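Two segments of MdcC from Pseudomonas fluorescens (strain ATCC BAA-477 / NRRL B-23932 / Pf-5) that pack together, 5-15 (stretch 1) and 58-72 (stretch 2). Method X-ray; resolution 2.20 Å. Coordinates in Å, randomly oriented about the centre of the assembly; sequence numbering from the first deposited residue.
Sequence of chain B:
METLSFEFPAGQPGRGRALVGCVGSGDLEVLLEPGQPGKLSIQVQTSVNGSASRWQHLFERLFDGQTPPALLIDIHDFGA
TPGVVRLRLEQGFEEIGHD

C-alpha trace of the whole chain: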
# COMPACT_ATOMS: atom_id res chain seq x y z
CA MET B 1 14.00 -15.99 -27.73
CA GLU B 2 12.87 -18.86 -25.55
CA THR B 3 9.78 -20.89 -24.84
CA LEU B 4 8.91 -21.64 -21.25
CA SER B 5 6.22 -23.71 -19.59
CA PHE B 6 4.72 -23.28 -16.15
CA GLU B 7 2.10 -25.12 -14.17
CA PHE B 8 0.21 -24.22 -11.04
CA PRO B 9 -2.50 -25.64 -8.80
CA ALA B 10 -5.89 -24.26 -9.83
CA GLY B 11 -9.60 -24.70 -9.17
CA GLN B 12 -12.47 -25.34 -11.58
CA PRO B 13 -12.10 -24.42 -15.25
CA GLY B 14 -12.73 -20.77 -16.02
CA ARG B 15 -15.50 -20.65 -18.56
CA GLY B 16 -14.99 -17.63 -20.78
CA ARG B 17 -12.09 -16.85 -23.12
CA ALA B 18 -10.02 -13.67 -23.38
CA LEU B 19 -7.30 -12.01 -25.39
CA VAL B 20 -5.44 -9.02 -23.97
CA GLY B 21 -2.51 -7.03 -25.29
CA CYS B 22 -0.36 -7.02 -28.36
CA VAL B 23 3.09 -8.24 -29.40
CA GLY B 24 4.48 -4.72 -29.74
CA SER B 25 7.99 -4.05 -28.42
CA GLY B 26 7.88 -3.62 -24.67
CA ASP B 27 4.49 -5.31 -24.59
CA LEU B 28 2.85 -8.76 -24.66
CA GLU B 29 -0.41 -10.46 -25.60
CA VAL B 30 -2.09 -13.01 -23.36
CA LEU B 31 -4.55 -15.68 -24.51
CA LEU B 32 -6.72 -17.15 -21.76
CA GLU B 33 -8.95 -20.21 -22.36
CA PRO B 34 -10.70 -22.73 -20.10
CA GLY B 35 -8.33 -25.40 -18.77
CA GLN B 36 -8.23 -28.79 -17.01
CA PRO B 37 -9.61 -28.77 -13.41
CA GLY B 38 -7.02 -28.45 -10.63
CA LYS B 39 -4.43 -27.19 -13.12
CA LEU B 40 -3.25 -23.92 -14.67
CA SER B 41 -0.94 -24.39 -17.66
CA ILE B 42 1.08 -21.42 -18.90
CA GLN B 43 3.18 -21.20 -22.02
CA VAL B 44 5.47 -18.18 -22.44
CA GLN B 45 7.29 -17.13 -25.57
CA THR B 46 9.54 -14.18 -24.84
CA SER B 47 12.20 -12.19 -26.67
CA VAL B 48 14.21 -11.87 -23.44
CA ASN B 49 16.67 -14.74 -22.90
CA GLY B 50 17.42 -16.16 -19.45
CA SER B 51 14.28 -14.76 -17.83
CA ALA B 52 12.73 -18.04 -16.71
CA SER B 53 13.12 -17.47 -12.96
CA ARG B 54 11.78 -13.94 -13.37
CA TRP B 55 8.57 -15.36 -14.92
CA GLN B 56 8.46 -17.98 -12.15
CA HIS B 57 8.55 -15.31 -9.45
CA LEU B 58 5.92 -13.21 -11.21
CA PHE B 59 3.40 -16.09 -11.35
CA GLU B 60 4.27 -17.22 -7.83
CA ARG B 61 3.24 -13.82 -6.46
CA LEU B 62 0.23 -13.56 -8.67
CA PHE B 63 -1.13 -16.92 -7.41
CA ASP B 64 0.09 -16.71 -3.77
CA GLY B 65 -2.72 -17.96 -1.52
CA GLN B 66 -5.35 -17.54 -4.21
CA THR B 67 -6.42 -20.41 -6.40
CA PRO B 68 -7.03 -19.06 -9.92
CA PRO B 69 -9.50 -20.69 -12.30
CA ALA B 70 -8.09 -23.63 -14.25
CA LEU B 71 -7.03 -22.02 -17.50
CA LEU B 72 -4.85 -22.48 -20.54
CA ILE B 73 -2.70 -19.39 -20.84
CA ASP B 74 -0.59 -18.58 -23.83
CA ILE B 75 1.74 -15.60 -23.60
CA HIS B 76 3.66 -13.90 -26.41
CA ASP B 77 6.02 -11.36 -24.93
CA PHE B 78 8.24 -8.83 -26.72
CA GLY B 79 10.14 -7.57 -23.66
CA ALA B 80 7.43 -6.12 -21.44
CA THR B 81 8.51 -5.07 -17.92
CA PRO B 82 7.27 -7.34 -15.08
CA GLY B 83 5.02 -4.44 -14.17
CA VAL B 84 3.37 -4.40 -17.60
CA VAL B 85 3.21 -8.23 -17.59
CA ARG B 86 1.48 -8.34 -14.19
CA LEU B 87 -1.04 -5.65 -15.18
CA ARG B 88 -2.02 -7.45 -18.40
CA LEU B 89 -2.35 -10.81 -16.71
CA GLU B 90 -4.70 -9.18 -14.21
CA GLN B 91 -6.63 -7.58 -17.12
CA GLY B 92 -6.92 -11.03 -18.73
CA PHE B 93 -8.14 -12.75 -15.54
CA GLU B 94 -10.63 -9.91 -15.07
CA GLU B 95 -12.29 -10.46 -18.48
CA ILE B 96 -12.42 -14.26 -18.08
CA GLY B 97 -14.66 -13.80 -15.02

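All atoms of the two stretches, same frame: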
# COMPACT_ATOMS: atom_id res chain seq x y z
N SER B 5 7.48 -23.13 -20.01
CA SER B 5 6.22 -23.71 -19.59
C SER B 5 6.12 -23.66 -18.09
O SER B 5 7.10 -23.90 -17.39
CB SER B 5 6.10 -25.15 -20.07
OG SER B 5 6.19 -25.18 -21.48
N PHE B 6 4.93 -23.35 -17.59
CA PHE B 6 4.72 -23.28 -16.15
C PHE B 6 3.43 -23.99 -15.83
O PHE B 6 2.55 -24.09 -16.67
CB PHE B 6 4.66 -21.83 -15.66
CG PHE B 6 5.88 -21.02 -16.01
CD1 PHE B 6 6.01 -20.46 -17.26
CD2 PHE B 6 6.89 -20.84 -15.08
CE1 PHE B 6 7.13 -19.74 -17.59
CE2 PHE B 6 8.01 -20.11 -15.40
CZ PHE B 6 8.13 -19.54 -16.66
N GLU B 7 3.32 -24.47 -14.60
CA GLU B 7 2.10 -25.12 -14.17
C GLU B 7 1.84 -24.84 -12.70
O GLU B 7 2.75 -24.79 -11.87
CB GLU B 7 2.18 -26.62 -14.45
CG GLU B 7 0.93 -27.37 -14.06
CD GLU B 7 0.96 -28.81 -14.52
OE1 GLU B 7 0.44 -29.67 -13.79
OE2 GLU B 7 1.52 -29.06 -15.62
N PHE B 8 0.57 -24.62 -12.38
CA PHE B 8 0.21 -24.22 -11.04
C PHE B 8 -1.06 -24.90 -10.64
O PHE B 8 -1.86 -25.26 -11.51
CB PHE B 8 0.05 -22.69 -10.96
CG PHE B 8 1.33 -21.96 -11.14
CD1 PHE B 8 1.69 -21.46 -12.38
CD2 PHE B 8 2.21 -21.81 -10.07
CE1 PHE B 8 2.89 -20.81 -12.54
CE2 PHE B 8 3.41 -21.15 -10.23
CZ PHE B 8 3.75 -20.66 -11.47
N PRO B 9 -1.24 -25.10 -9.33
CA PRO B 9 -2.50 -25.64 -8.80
C PRO B 9 -3.63 -24.65 -9.05
O PRO B 9 -3.45 -23.45 -8.81
CB PRO B 9 -2.22 -25.81 -7.31
CG PRO B 9 -1.12 -24.84 -7.02
CD PRO B 9 -0.26 -24.85 -8.26
N ALA B 10 -4.76 -25.14 -9.55
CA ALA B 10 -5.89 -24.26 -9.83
C ALA B 10 -7.20 -24.92 -9.41
O ALA B 10 -7.22 -26.06 -8.95
CB ALA B 10 -5.92 -23.89 -11.30
N GLY B 11 -8.30 -24.20 -9.56
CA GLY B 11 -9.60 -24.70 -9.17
C GLY B 11 -10.34 -25.26 -10.37
O GLY B 11 -9.78 -26.03 -11.15
N GLN B 12 -11.61 -24.87 -10.50
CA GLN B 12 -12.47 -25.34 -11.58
C GLN B 12 -12.15 -24.57 -12.86
O GLN B 12 -11.65 -23.44 -12.80
CB GLN B 12 -13.94 -25.17 -11.17
CG GLN B 12 -14.77 -26.45 -11.17
CD GLN B 12 -14.06 -27.66 -10.56
OE1 GLN B 12 -13.37 -28.41 -11.25
NE2 GLN B 12 -14.24 -27.85 -9.26
N PRO B 13 -12.40 -25.18 -14.03
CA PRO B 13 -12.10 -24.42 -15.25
C PRO B 13 -12.84 -23.09 -15.32
O PRO B 13 -14.05 -23.03 -15.06
CB PRO B 13 -12.56 -25.36 -16.37
CG PRO B 13 -13.35 -26.44 -15.70
CD PRO B 13 -12.81 -26.56 -14.32
N GLY B 14 -12.10 -22.03 -15.68
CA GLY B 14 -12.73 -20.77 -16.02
C GLY B 14 -13.64 -21.08 -17.19
O GLY B 14 -13.51 -22.15 -17.81
N ARG B 15 -14.58 -20.21 -17.53
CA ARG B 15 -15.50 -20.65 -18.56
C ARG B 15 -15.64 -19.68 -19.73
O ARG B 15 -16.19 -20.04 -20.77
CB ARG B 15 -16.87 -20.97 -17.95
CG ARG B 15 -17.85 -19.82 -17.80
CD ARG B 15 -18.89 -20.16 -16.72
NE ARG B 15 -18.62 -19.51 -15.44
CZ ARG B 15 -19.38 -19.64 -14.36
NH1 ARG B 15 -20.44 -20.43 -14.38
NH2 ARG B 15 -19.06 -18.99 -13.24
N LEU B 58 7.09 -14.01 -10.85
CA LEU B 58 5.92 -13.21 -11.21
C LEU B 58 4.62 -14.00 -10.96
O LEU B 58 3.71 -13.53 -10.25
CB LEU B 58 6.05 -12.79 -12.68
CG LEU B 58 5.21 -11.64 -13.24
CD1 LEU B 58 5.03 -10.60 -12.19
CD2 LEU B 58 5.93 -11.02 -14.42
N PHE B 59 4.56 -15.21 -11.52
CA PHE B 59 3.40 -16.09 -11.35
C PHE B 59 3.22 -16.54 -9.90
O PHE B 59 2.10 -16.69 -9.41
CB PHE B 59 3.54 -17.32 -12.24
CG PHE B 59 3.52 -17.01 -13.71
CD1 PHE B 59 4.39 -17.64 -14.58
CD2 PHE B 59 2.61 -16.11 -14.23
CE1 PHE B 59 4.36 -17.37 -15.93
CE2 PHE B 59 2.58 -15.84 -15.59
CZ PHE B 59 3.46 -16.47 -16.44
N GLU B 60 4.33 -16.80 -9.22
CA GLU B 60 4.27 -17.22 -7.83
C GLU B 60 3.53 -16.19 -7.00
O GLU B 60 2.68 -16.55 -6.20
CB GLU B 60 5.67 -17.44 -7.27
CG GLU B 60 6.25 -18.78 -7.60
CD GLU B 60 7.71 -18.88 -7.20
OE1 GLU B 60 8.26 -17.90 -6.64
OE2 GLU B 60 8.32 -19.94 -7.47
N ARG B 61 3.84 -14.92 -7.21
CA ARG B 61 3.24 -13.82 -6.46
C ARG B 61 1.81 -13.61 -6.85
O ARG B 61 0.95 -13.33 -6.01
CB ARG B 61 4.01 -12.54 -6.69
CG ARG B 61 5.39 -12.63 -6.15
CD ARG B 61 5.90 -11.27 -5.95
NE ARG B 61 7.20 -11.31 -5.31
CZ ARG B 61 7.82 -10.22 -4.89
NH1 ARG B 61 7.22 -9.05 -5.04
NH2 ARG B 61 9.02 -10.32 -4.32
N LEU B 62 1.56 -13.71 -8.15
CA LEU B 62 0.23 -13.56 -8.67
C LEU B 62 -0.73 -14.61 -8.04
O LEU B 62 -1.87 -14.29 -7.69
CB LEU B 62 0.27 -13.68 -10.19
CG LEU B 62 -0.93 -13.23 -10.99
CD1 LEU B 62 -1.22 -11.75 -10.74
CD2 LEU B 62 -0.66 -13.53 -12.46
N PHE B 63 -0.25 -15.84 -7.87
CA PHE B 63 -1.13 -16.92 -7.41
C PHE B 63 -0.94 -17.30 -5.92
O PHE B 63 -1.48 -18.31 -5.46
CB PHE B 63 -0.91 -18.16 -8.29
CG PHE B 63 -1.07 -17.87 -9.76
CD1 PHE B 63 -0.16 -18.37 -10.68
CD2 PHE B 63 -2.11 -17.08 -10.21
CE1 PHE B 63 -0.30 -18.09 -12.03
CE2 PHE B 63 -2.25 -16.79 -11.56
CZ PHE B 63 -1.34 -17.29 -12.47
N ASP B 64 -0.19 -16.48 -5.19
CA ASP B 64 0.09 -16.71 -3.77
C ASP B 64 -1.18 -16.68 -2.90
O ASP B 64 -1.75 -15.61 -2.66
CB ASP B 64 1.12 -15.67 -3.28
CG ASP B 64 1.55 -15.88 -1.82
OD1 ASP B 64 2.41 -15.10 -1.34
OD2 ASP B 64 1.06 -16.80 -1.15
N GLY B 65 -1.60 -17.85 -2.44
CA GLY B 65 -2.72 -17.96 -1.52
C GLY B 65 -4.06 -17.66 -2.18
O GLY B 65 -5.04 -17.33 -1.51
N GLN B 66 -4.10 -17.76 -3.50
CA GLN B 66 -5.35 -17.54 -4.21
C GLN B 66 -5.42 -18.40 -5.44
O GLN B 66 -4.72 -18.15 -6.43
CB GLN B 66 -5.53 -16.07 -4.57
CG GLN B 66 -4.27 -15.38 -4.95
CD GLN B 66 -4.40 -13.87 -4.83
OE1 GLN B 66 -5.14 -13.23 -5.58
NE2 GLN B 66 -3.69 -13.29 -3.86
N THR B 67 -6.26 -19.42 -5.35
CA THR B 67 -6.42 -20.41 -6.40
C THR B 67 -7.14 -19.78 -7.60
O THR B 67 -8.32 -19.46 -7.52
CB THR B 67 -7.20 -21.65 -5.88
OG1 THR B 67 -6.66 -22.07 -4.62
CG2 THR B 67 -7.10 -22.79 -6.85
N PRO B 68 -6.41 -19.59 -8.70
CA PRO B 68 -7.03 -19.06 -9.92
C PRO B 68 -7.93 -20.10 -10.56
O PRO B 68 -7.90 -21.27 -10.16
CB PRO B 68 -5.82 -18.75 -10.81
CG PRO B 68 -4.82 -19.78 -10.41
CD PRO B 68 -5.01 -19.99 -8.93
N PRO B 69 -8.76 -19.69 -11.53
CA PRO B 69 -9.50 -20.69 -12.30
C PRO B 69 -8.53 -21.54 -13.12
O PRO B 69 -7.44 -21.07 -13.46
CB PRO B 69 -10.40 -19.84 -13.19
CG PRO B 69 -9.70 -18.52 -13.29
CD PRO B 69 -9.10 -18.32 -11.94
N ALA B 70 -8.91 -22.78 -13.40
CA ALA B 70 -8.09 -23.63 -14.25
C ALA B 70 -8.19 -23.11 -15.67
O ALA B 70 -9.26 -23.09 -16.27
CB ALA B 70 -8.55 -25.09 -14.16
N LEU B 71 -7.06 -22.65 -16.20
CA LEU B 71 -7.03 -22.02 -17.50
C LEU B 71 -5.88 -22.54 -18.32
O LEU B 71 -4.94 -23.14 -17.79
CB LEU B 71 -6.93 -20.50 -17.38
CG LEU B 71 -8.07 -19.72 -16.73
CD1 LEU B 71 -7.68 -18.27 -16.61
CD2 LEU B 71 -9.34 -19.85 -17.53
N LEU B 72 -5.97 -22.31 -19.62
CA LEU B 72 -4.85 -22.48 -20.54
C LEU B 72 -4.41 -21.08 -20.91
O LEU B 72 -5.20 -20.29 -21.44
CB LEU B 72 -5.27 -23.27 -21.79
CG LEU B 72 -5.13 -24.79 -21.81
CD1 LEU B 72 -5.40 -25.39 -20.47
CD2 LEU B 72 -6.05 -25.40 -22.85

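The two stretches of MdcC meet through two kinds of contact that follow one another along the chain: aromatic packing of the strand 5-9 against Phe59 and Phe63, and backbone hydrogen bonding between residues 11-14 and 68-70. Together they bury 591 Å², summed over both sides.

Three backbone hydrogen bonds join the loop segments. Gly11 N donates to Pro68 O at 3.0 Å, Ala70 N donates to Gln12 O at 2.9 Å, and Gly14 N donates to Ala70 O at 3.1 Å, with N-H...O angles of 153° to 162°. Ala70 thus uses both its amide and its carbonyl, and the result is a single beta bridge between Pro13 and Ala70, whose CA atoms lie 4.2 Å apart. Neither Pro68 nor Pro69 has an amide hydrogen to give; Pro68 takes part through its carbonyl, and the first amide that stretch 2 offers after them is that of Ala70. The bridge is supplemented by a CA-H...O contact from Pro13 CA to Ala70 O, 3.3 Å long.

The aromatic contacts are carried by alternate residues of the strand. Phe6 and Phe8 both direct their CA-to-CB bonds toward stretch 2, whereas the intervening Glu7 is out of reach. Phe59 presents its ring edge to the face of Phe6, with centroids 5.2 Å apart, planes at 69° and a closest approach of 3.7 Å between Phe6 CD1 and Phe59 CE1. A second edge-to-face pair places the edge of Phe63 toward the face of Phe8, with centroids at 5.3 Å and planes at 61°; here Phe8 CG and Phe63 CD1 are 3.9 Å apart. Phe8 also reaches Phe59, its CZ lying 3.4 Å from Phe59 CB, so that it touches two residues one helical turn apart. All four phenylalanines adopt the m rotamer at chi1.

Smaller apolar contacts fill the space beside the hydrogen bonds. The methyl of Ala10 packs against Ala70, with 4.1 Å between Ala10 CB and Ala70 CB, and lies 4.3 Å from Pro68 CG as measured from Ala10 CB. Thr67 turns its methyl to the backbone at the Ala10-Gly11 peptide, with Thr67 CG2 at 3.3 Å from both Ala10 C and Gly11 N, while its hydroxyl is hydrogen-bonded elsewhere in the structure. At Gly14 the absence of a side chain matters: Gly14 CA sits 3.8 Å from Leu71 CD2, and an ideally placed CB would fall 2.7 Å from that same Leu71 CD2, a clash.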